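Local coordinates for protein fatty acid CoA ligase (Marinactinospora thermotolerans, PDB 6SQ8) that belongs to the ANL clan of AMP-binding enzymes and binds adenosine monophosphate and 1-ethanoyl-9H-pyrido[3,4-b]indole-3-carboxylic acid, at residues R62-R67 / E208-T213; E16-G21 / A29-Q34. One frame throughout, in Å; residues are numbered along the deposited sequence.

Contact 1 of 2, residues R62-R67 / E208-T213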
loop_
_atom_site.group_PDB
_atom_site.type_symbol
_atom_site.label_atom_id
_atom_site.label_comp_id
_atom_site.label_asym_id
_atom_site.label_seq_id
_atom_site.Cartn_x
_atom_site.Cartn_y
_atom_site.Cartn_z
ATOM N N ARG A 62 2.911 11.177 17.438
ATOM C CA ARG A 62 1.765 12.060 17.617
ATOM C C ARG A 62 0.809 11.927 16.425
ATOM O O ARG A 62 -0.390 12.105 16.571
ATOM C CB ARG A 62 2.197 13.512 17.834
ATOM C CG ARG A 62 2.643 13.815 19.262
ATOM C CD ARG A 62 3.017 15.289 19.415
ATOM N NE ARG A 62 3.504 15.604 20.758
ATOM C CZ ARG A 62 4.724 15.301 21.198
ATOM N NH1 ARG A 62 5.602 14.704 20.413
ATOM N NH2 ARG A 62 5.059 15.568 22.446
ATOM N N ALA A 63 1.335 11.595 15.253
ATOM C CA ALA A 63 0.500 11.463 14.063
ATOM C C ALA A 63 -0.403 10.224 14.168
ATOM O O ALA A 63 -1.468 10.168 13.528
ATOM C CB ALA A 63 1.356 11.425 12.815
ATOM N N ILE A 64 0.054 9.233 14.939
ATOM C CA ILE A 64 -0.707 8.027 15.249
ATOM C C ILE A 64 -1.947 8.424 16.070
ATOM O O ILE A 64 -3.094 7.982 15.752
ATOM C CB ILE A 64 0.173 6.983 15.980
ATOM C CG1 ILE A 64 1.257 6.423 15.063
ATOM C CG2 ILE A 64 -0.671 5.872 16.573
ATOM C CD1 ILE A 64 2.169 5.428 15.727
ATOM N N ALA A 65 -1.702 9.243 17.110
ATOM C CA ALA A 65 -2.722 9.803 17.993
ATOM C C ALA A 65 -3.704 10.659 17.191
ATOM O O ALA A 65 -4.907 10.625 17.452
ATOM C CB ALA A 65 -2.074 10.607 19.089
ATOM N N LEU A 66 -3.188 11.441 16.236
ATOM C CA LEU A 66 -4.018 12.396 15.515
ATOM C C LEU A 66 -5.093 11.639 14.727
ATOM O O LEU A 66 -6.247 12.037 14.730
ATOM C CB LEU A 66 -3.161 13.272 14.593
ATOM C CG LEU A 66 -3.934 14.232 13.682
ATOM C CD1 LEU A 66 -4.760 15.188 14.513
ATOM C CD2 LEU A 66 -3.014 15.010 12.759
ATOM N N ARG A 67 -4.697 10.559 14.044
ATOM C CA ARG A 67 -5.625 9.817 13.177
ATOM C C ARG A 67 -6.760 9.262 14.044
ATOM O O ARG A 67 -7.946 9.370 13.701
ATOM C CB ARG A 67 -4.901 8.693 12.434
ATOM C CG ARG A 67 -5.738 7.927 11.406
ATOM C CD ARG A 67 -5.107 6.577 11.094
ATOM N NE ARG A 67 -5.400 6.016 9.777
ATOM C CZ ARG A 67 -4.559 6.016 8.748
ATOM N NH1 ARG A 67 -3.457 6.745 8.810
ATOM N NH2 ARG A 67 -4.821 5.289 7.673
ATOM N N GLU A 208 -2.786 2.485 8.996
ATOM C CA GLU A 208 -3.731 1.421 9.306
ATOM C C GLU A 208 -3.005 0.284 10.039
ATOM O O GLU A 208 -3.551 -0.304 10.971
ATOM C CB GLU A 208 -4.444 0.900 8.055
ATOM C CG GLU A 208 -5.371 -0.292 8.323
ATOM C CD GLU A 208 -6.562 -0.015 9.248
ATOM O OE1 GLU A 208 -7.105 1.130 9.221
ATOM O OE2 GLU A 208 -6.965 -0.944 10.004
ATOM N N LEU A 209 -1.774 -0.024 9.624
ATOM C CA LEU A 209 -1.014 -1.085 10.268
ATOM C C LEU A 209 -0.696 -0.677 11.710
ATOM O O LEU A 209 -0.656 -1.532 12.603
ATOM C CB LEU A 209 0.271 -1.384 9.487
ATOM C CG LEU A 209 0.086 -2.029 8.113
ATOM C CD1 LEU A 209 1.395 -2.077 7.357
ATOM C CD2 LEU A 209 -0.500 -3.423 8.219
ATOM N N ALA A 210 -0.449 0.616 11.935
ATOM C CA ALA A 210 -0.189 1.107 13.270
ATOM C C ALA A 210 -1.425 0.857 14.145
ATOM O O ALA A 210 -1.312 0.408 15.292
ATOM C CB ALA A 210 0.181 2.568 13.222
ATOM N N GLN A 211 -2.605 1.140 13.583
ATOM C CA GLN A 211 -3.870 0.948 14.309
ATOM C C GLN A 211 -4.096 -0.542 14.601
ATOM O O GLN A 211 -4.458 -0.888 15.726
ATOM C CB GLN A 211 -5.033 1.592 13.551
ATOM C CG GLN A 211 -5.057 3.104 13.725
ATOM C CD GLN A 211 -6.286 3.786 13.183
ATOM O OE1 GLN A 211 -6.974 3.285 12.285
ATOM N NE2 GLN A 211 -6.520 4.981 13.701
ATOM N N CYS A 212 -3.857 -1.413 13.606
ATOM C CA CYS A 212 -3.929 -2.856 13.810
ATOM C C CYS A 212 -2.991 -3.271 14.949
ATOM O O CYS A 212 -3.344 -4.059 15.798
ATOM C CB CYS A 212 -3.574 -3.606 12.537
ATOM S SG CYS A 212 -4.830 -3.420 11.253
ATOM N N THR A 213 -1.783 -2.717 14.955
ATOM C CA THR A 213 -0.766 -3.051 15.938
ATOM C C THR A 213 -1.244 -2.631 17.332
ATOM O O THR A 213 -1.142 -3.414 18.296
ATOM C CB THR A 213 0.579 -2.421 15.570
ATOM O OG1 THR A 213 0.899 -2.971 14.296
ATOM C CG2 THR A 213 1.679 -2.698 16.569
#
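R67 meets Q211 through its aliphatic stem: CD of R67 lies 3.4 Å from NE2 of Q211, and no hydrogen bond joins the two segments. The first torsion of R67 sets this up, because with CG anti to the backbone N (chi1 -175°) the extended chain runs from its helix over to Q211. The guanidinium and the amide are turned 70° against each other, so they do not stack. Farther along the same arginine, NH2 stands 3.7 Å from the backbone N of E208, which sits over one face of the guanidinium, displaced toward its rim. At the closest backbone approach, where the CA atoms of I64 and A210 are 7.2 Å apart, CD1 of I64 comes to 4.3 Å from CB of A210, the one apolar pair across the contact. The segments belong to helices 61-72 and 205-215 of the AMP-binding enzyme fold, and the helix axes are nearly perpendicular (crossing angle -85°) at a closest distance of 10.5 Å. That separation is bridged mainly by the long side chains of R67 and Q211, and the buried surface is a modest 227 Å². In the next shell, Q211 OE1 is hydrogen-bonded to Y6 OH and NE2 to Q71 OE1, which fixes the rotation of the amide beside R67; the arginine NH1 has a weak bond to L202 O. V220 of strand 219-222 touches both I64 and A210, while the E208 side chain lies about 5 Å from the bound 1-ethanoyl-9H-pyrido[3,4-b]indole-3-carboxylic acid.

Contact 2 of 2, residues E16-G21 / A29-Q34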
loop_
_atom_site.group_PDB
_atom_site.type_symbol
_atom_site.label_atom_id
_atom_site.label_comp_id
_atom_site.label_asym_id
_atom_site.label_seq_id
_atom_site.Cartn_x
_atom_site.Cartn_y
_atom_site.Cartn_z
ATOM N N GLU A 16 0.890 -1.651 27.372
ATOM C CA GLU A 16 1.824 -0.962 28.277
ATOM C C GLU A 16 2.643 0.063 27.489
ATOM O O GLU A 16 2.643 1.257 27.831
ATOM C CB GLU A 16 2.767 -1.946 28.979
ATOM C CG GLU A 16 2.153 -2.672 30.161
ATOM C CD GLU A 16 1.945 -1.794 31.383
ATOM O OE1 GLU A 16 2.764 -0.854 31.575
ATOM O OE2 GLU A 16 0.963 -2.041 32.131
ATOM N N VAL A 17 3.305 -0.398 26.412
ATOM C CA VAL A 17 4.133 0.463 25.541
ATOM C C VAL A 17 3.546 0.501 24.125
ATOM O O VAL A 17 3.395 -0.528 23.473
ATOM C CB VAL A 17 5.602 0.007 25.529
ATOM C CG1 VAL A 17 6.468 0.901 24.660
ATOM C CG2 VAL A 17 6.187 -0.054 26.932
ATOM N N ALA A 18 3.244 1.712 23.647
ATOM C CA ALA A 18 2.478 1.893 22.425
ATOM C C ALA A 18 3.398 2.143 21.220
ATOM O O ALA A 18 3.203 1.540 20.178
ATOM C CB ALA A 18 1.491 3.007 22.606
ATOM N N VAL A 19 4.393 3.033 21.364
ATOM C CA VAL A 19 5.285 3.411 20.269
ATOM C C VAL A 19 6.738 3.443 20.762
ATOM O O VAL A 19 6.986 3.750 21.895
ATOM C CB VAL A 19 4.885 4.771 19.674
ATOM C CG1 VAL A 19 5.516 4.988 18.307
ATOM C CG2 VAL A 19 3.378 4.942 19.606
ATOM N N THR A 20 7.690 3.099 19.883
ATOM C CA THR A 20 9.128 3.306 20.075
ATOM C C THR A 20 9.700 3.891 18.786
ATOM O O THR A 20 9.213 3.600 17.697
ATOM C CB THR A 20 9.876 2.001 20.397
ATOM O OG1 THR A 20 9.119 1.244 21.333
ATOM C CG2 THR A 20 11.254 2.230 20.979
ATOM N N GLY A 21 10.770 4.677 18.913
ATOM C CA GLY A 21 11.408 5.321 17.775
ATOM C C GLY A 21 12.847 5.712 18.072
ATOM O O GLY A 21 13.527 5.055 18.893
ATOM N N ALA A 29 -0.381 4.776 28.279
ATOM C CA ALA A 29 -0.909 5.874 29.075
ATOM C C ALA A 29 -0.730 7.181 28.307
ATOM O O ALA A 29 -1.686 7.929 28.087
ATOM C CB ALA A 29 -0.217 5.940 30.413
ATOM N N ARG A 30 0.505 7.427 27.869
ATOM C CA ARG A 30 0.844 8.711 27.330
ATOM C C ARG A 30 0.174 8.924 25.968
ATOM O O ARG A 30 -0.191 10.056 25.620
ATOM C CB ARG A 30 2.358 8.868 27.251
ATOM C CG ARG A 30 2.775 10.285 26.889
ATOM C CD ARG A 30 4.264 10.475 27.124
ATOM N NE ARG A 30 4.771 11.581 26.330
ATOM C CZ ARG A 30 5.955 11.590 25.734
ATOM N NH1 ARG A 30 6.758 10.527 25.818
ATOM N NH2 ARG A 30 6.341 12.685 25.097
ATOM N N LEU A 31 0.026 7.846 25.200
ATOM C CA LEU A 31 -0.608 7.941 23.882
ATOM C C LEU A 31 -2.114 8.178 24.050
ATOM O O LEU A 31 -2.704 9.028 23.356
ATOM C CB LEU A 31 -0.328 6.669 23.078
ATOM C CG LEU A 31 -1.084 6.549 21.752
ATOM C CD1 LEU A 31 -0.726 7.674 20.794
ATOM C CD2 LEU A 31 -0.839 5.191 21.115
ATOM N N ARG A 32 -2.727 7.417 24.968
ATOM C CA ARG A 32 -4.153 7.559 25.285
ATOM C C ARG A 32 -4.436 9.023 25.637
ATOM O O ARG A 32 -5.359 9.637 25.071
ATOM C CB ARG A 32 -4.553 6.636 26.441
ATOM C CG ARG A 32 -4.700 5.166 26.086
ATOM C CD ARG A 32 -4.673 4.324 27.357
ATOM N NE ARG A 32 -4.784 2.884 27.143
ATOM C CZ ARG A 32 -5.879 2.279 26.674
ATOM N NH1 ARG A 32 -6.976 2.986 26.444
ATOM N NH2 ARG A 32 -5.862 0.980 26.403
ATOM N N HIS A 33 -3.590 9.574 26.524
ATOM C CA HIS A 33 -3.662 10.961 26.947
ATOM C C HIS A 33 -3.654 11.904 25.723
ATOM O O HIS A 33 -4.456 12.844 25.650
ATOM C CB HIS A 33 -2.540 11.271 27.957
ATOM C CG HIS A 33 -2.519 12.705 28.391
ATOM N ND1 HIS A 33 -1.888 13.707 27.651
ATOM C CD2 HIS A 33 -3.073 13.325 29.463
ATOM C CE1 HIS A 33 -2.050 14.867 28.260
ATOM N NE2 HIS A 33 -2.777 14.659 29.369
ATOM N N GLN A 34 -2.761 11.649 24.761
ATOM C CA GLN A 34 -2.614 12.518 23.584
ATOM C C GLN A 34 -3.857 12.462 22.691
ATOM O O GLN A 34 -4.212 13.452 22.064
ATOM C CB GLN A 34 -1.356 12.161 22.799
ATOM C CG GLN A 34 -0.263 13.192 23.023
ATOM C CD GLN A 34 -0.345 14.354 22.069
ATOM O OE1 GLN A 34 -0.939 14.276 20.997
ATOM N NE2 GLN A 34 0.277 15.455 22.450
HETATM O O HOH W 1 1.114 2.611 30.126
#
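L31 carries the direct contact with strand 17-20, reaching A18 and V19, but the first link along the helical segment is made by water. At A29 the backbone N donates to a water at 3.2 Å, and that water in turn donates to the carbonyl O of E16 at 3.1 Å, bridging the start of helix 28-44 to the loop residue just before the strand. L31 follows two residues on, its CB directed at the strand. CG lies anti to the backbone N (chi1 172°), and from there the CD2 branch comes within 3.5 Å of CB of A18; the CB atoms of A18 and L31 are themselves 4.1 Å apart. The same CD2 methyl of L31 lies at 4.5 Å from CG2 of V19, a looser approach. A18 and L31 are also the pair with the nearest CA atoms, at 6.9 Å. L214 of helix 205-215 touches both of these side chains from outside the two segments. R32 sends its guanidinium toward the chain ahead of the strand, where NH2 is hydrogen-bonded to I14 O, whereas Q34 packs on W61 of helix 61-72. The meeting of two consecutive strand residues with one leucine has a backbone explanation: A18 and V19 both face V26, and A18 has phi/psi of -97/-46°, so their CB atoms both point toward the helix. This is the classic beta bulge, here in the hairpin of strands 17-20 and 25-27 that leads straight into helix 28-44.

Overall arrangement
From the N terminus, contact 2 closes first, folding strand 17-20 against helix 28-44 with seven residues, among them strand 25-27, between its two segments. Contact 1 opens afterwards on helix 61-72 and reaches helix 205-215, with 140 residues between segments 62-67 and 208-213, so the two loops follow in series and neither nest nor cross. Their centres are nonetheless 11 Å apart, and they touch: A65 CB is 3.7 Å from L31 CD1 and R62 NE 3.6 Å from Q34 NE2. Helix 61-72 therefore packs against both helix 28-44 and helix 205-215. Strand 219-222 adds a second tie, pairing in parallel with strand 17-20 while its V220 side chain reaches contact 1.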